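Local coordinates for alpha-L-rhamnosidase (Aspergillus terreus, PDB 6GSZ), which probably hydrolyses terminal non-reducing alpha-L-rhamnose residues in alpha-L-rhamnosides and binds calcium, at residues A[354-359]-A[399-404]. Residues are numbered along the deposited sequence; the frame is centred on the assembly and turned at random.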
loop_
_atom_site.group_PDB
_atom_site.type_symbol
_atom_site.label_atom_id
_atom_site.label_comp_id
_atom_site.label_asym_id
_atom_site.label_seq_id
_atom_site.Cartn_x
_atom_site.Cartn_y
_atom_site.Cartn_z
ATOM N N PHE A 354 9.563 25.873 -6.213
ATOM C CA PHE A 354 8.258 25.204 -6.235
ATOM C C PHE A 354 7.878 24.809 -4.816
ATOM O O PHE A 354 8.573 23.991 -4.217
ATOM C CB PHE A 354 8.329 23.960 -7.116
ATOM C CG PHE A 354 8.790 24.181 -8.531
ATOM C CD1 PHE A 354 7.910 24.536 -9.520
ATOM C CD2 PHE A 354 10.134 24.080 -8.874
ATOM C CE1 PHE A 354 8.335 24.738 -10.821
ATOM C CE2 PHE A 354 10.547 24.246 -10.182
ATOM C CZ PHE A 354 9.659 24.602 -11.147
ATOM N N VAL A 355 6.834 25.457 -4.270
ATOM C CA VAL A 355 6.384 25.178 -2.916
ATOM C C VAL A 355 5.053 24.420 -3.009
ATOM O O VAL A 355 4.062 24.984 -3.518
ATOM C CB VAL A 355 6.239 26.474 -2.086
ATOM C CG1 VAL A 355 5.694 26.208 -0.697
ATOM C CG2 VAL A 355 7.566 27.224 -1.970
ATOM N N HIS A 356 5.061 23.166 -2.533
ATOM C CA HIS A 356 3.915 22.259 -2.760
ATOM C C HIS A 356 3.018 22.186 -1.519
ATOM O O HIS A 356 3.512 21.947 -0.428
ATOM C CB HIS A 356 4.454 20.852 -3.089
ATOM C CG HIS A 356 5.417 20.770 -4.237
ATOM N ND1 HIS A 356 6.724 21.211 -4.130
ATOM C CD2 HIS A 356 5.285 20.293 -5.502
ATOM C CE1 HIS A 356 7.350 20.966 -5.271
ATOM N NE2 HIS A 356 6.500 20.441 -6.146
ATOM N N THR A 357 1.692 22.360 -1.701
ATOM C CA THR A 357 0.748 22.276 -0.568
ATOM C C THR A 357 -0.514 21.503 -0.975
ATOM O O THR A 357 -0.856 21.399 -2.139
ATOM C CB THR A 357 0.375 23.656 -0.007
ATOM O OG1 THR A 357 -0.477 24.331 -0.931
ATOM C CG2 THR A 357 1.597 24.499 0.284
ATOM N N GLU A 358 -1.221 21.011 0.045
ATOM C CA GLU A 358 -2.483 20.270 -0.171
ATOM C C GLU A 358 -3.651 21.213 -0.443
ATOM O O GLU A 358 -4.577 20.883 -1.205
ATOM C CB GLU A 358 -2.789 19.421 1.056
ATOM C CG GLU A 358 -1.829 18.287 1.209
ATOM C CD GLU A 358 -2.318 17.313 2.270
ATOM O OE1 GLU A 358 -2.478 17.732 3.452
ATOM O OE2 GLU A 358 -2.579 16.159 1.901
ATOM N N VAL A 359 -3.623 22.365 0.225
ATOM C CA VAL A 359 -4.756 23.291 0.262
ATOM C C VAL A 359 -4.232 24.720 0.230
ATOM O O VAL A 359 -3.037 24.989 0.436
ATOM C CB VAL A 359 -5.627 23.092 1.513
ATOM C CG1 VAL A 359 -6.245 21.700 1.539
ATOM C CG2 VAL A 359 -4.867 23.393 2.791
ATOM N N ARG A 399 -1.885 19.487 -4.043
ATOM C CA ARG A 399 -2.737 19.878 -5.159
ATOM C C ARG A 399 -2.250 21.205 -5.797
ATOM O O ARG A 399 -2.429 21.415 -6.990
ATOM C CB ARG A 399 -4.187 20.026 -4.668
ATOM C CG ARG A 399 -5.124 20.628 -5.705
ATOM C CD ARG A 399 -6.587 20.527 -5.336
ATOM N NE ARG A 399 -7.347 21.299 -6.305
ATOM C CZ ARG A 399 -8.677 21.279 -6.416
ATOM N NH1 ARG A 399 -9.379 20.510 -5.590
ATOM N NH2 ARG A 399 -9.266 22.010 -7.358
ATOM N N TYR A 400 -1.654 22.068 -4.959
ATOM C CA TYR A 400 -1.228 23.408 -5.353
ATOM C C TYR A 400 0.294 23.536 -5.287
ATOM O O TYR A 400 0.940 22.963 -4.430
ATOM C CB TYR A 400 -1.892 24.438 -4.437
ATOM C CG TYR A 400 -3.404 24.366 -4.427
ATOM C CD1 TYR A 400 -4.139 24.989 -5.421
ATOM C CD2 TYR A 400 -4.089 23.662 -3.440
ATOM C CE1 TYR A 400 -5.520 24.910 -5.431
ATOM C CE2 TYR A 400 -5.471 23.567 -3.455
ATOM C CZ TYR A 400 -6.184 24.187 -4.459
ATOM O OH TYR A 400 -7.555 24.174 -4.489
ATOM N N VAL A 401 0.816 24.397 -6.155
ATOM C CA VAL A 401 2.241 24.718 -6.142
ATOM C C VAL A 401 2.392 26.222 -6.360
ATOM O O VAL A 401 1.982 26.734 -7.395
ATOM C CB VAL A 401 3.017 23.946 -7.214
ATOM C CG1 VAL A 401 4.505 24.189 -7.007
ATOM C CG2 VAL A 401 2.681 22.477 -7.174
ATOM N N GLN A 402 3.025 26.896 -5.400
ATOM C CA GLN A 402 3.454 28.284 -5.619
ATOM C C GLN A 402 4.788 28.248 -6.362
ATOM O O GLN A 402 5.717 27.548 -5.931
ATOM C CB GLN A 402 3.608 29.054 -4.318
ATOM C CG GLN A 402 3.967 30.516 -4.576
ATOM C CD GLN A 402 4.105 31.333 -3.315
ATOM O OE1 GLN A 402 3.246 31.299 -2.421
ATOM N NE2 GLN A 402 5.197 32.085 -3.248
ATOM N N VAL A 403 4.866 29.017 -7.453
ATOM C CA VAL A 403 6.037 29.002 -8.320
ATOM C C VAL A 403 6.644 30.394 -8.340
ATOM O O VAL A 403 5.919 31.341 -8.686
ATOM C CB VAL A 403 5.670 28.573 -9.748
ATOM C CG1 VAL A 403 6.899 28.546 -10.622
ATOM C CG2 VAL A 403 4.962 27.226 -9.772
ATOM N N ASP A 404 7.920 30.498 -7.931
ATOM C CA ASP A 404 8.648 31.780 -7.968
ATOM C C ASP A 404 9.849 31.632 -8.885
ATOM O O ASP A 404 10.539 30.609 -8.869
ATOM C CB ASP A 404 9.060 32.223 -6.558
ATOM C CG ASP A 404 7.885 32.742 -5.743
ATOM O OD1 ASP A 404 7.494 33.931 -5.939
ATOM O OD2 ASP A 404 7.326 31.959 -4.986
#
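Val-401 fits its branched side chain between Phe-354 and His-356 on the buried face of an antiparallel strand pair in the concanavalin-like domain. Its CG1, anti to the backbone N (chi1 -172°), lies 3.8 Å from Phe-354 CB, near the plane of that ring, and over one face of the imidazole; CG2 meets His-356 CD2 at 3.8 Å. Beta-branched valine suits an extended strand, and Val-403 CG2 continues the apolar layer against Phe-354 CD1 (4.0 Å). Strand 339-344 covers Phe-354 and His-356, whose buried ND1 is bonded to Ala-375 O.

Backbone bonds join Val-355 with Gln-402 both ways, and Thr-357 N to Tyr-400 O. On the other face the side chains of Val-355 and Gln-402 come no closer than 4.3 Å, CB to CB; the extended glutamine leads away, its NE2 bonding Asp-404 OD2, which also pairs with Arg-353. The Tyr-400 end packs closely, ring edge to Glu-358 O, while Thr-357 OG1 bonds Val-359 O from above the carbonyl plane.

At Arg-399 and Tyr-400 a classic beta bulge faces Thr-357, whose O accepts from Arg-399 N (2.9 Å) and Tyr-400 N (3.0 Å). The chemistry implies an apolar inner face and a mixed, partly exposed outer one.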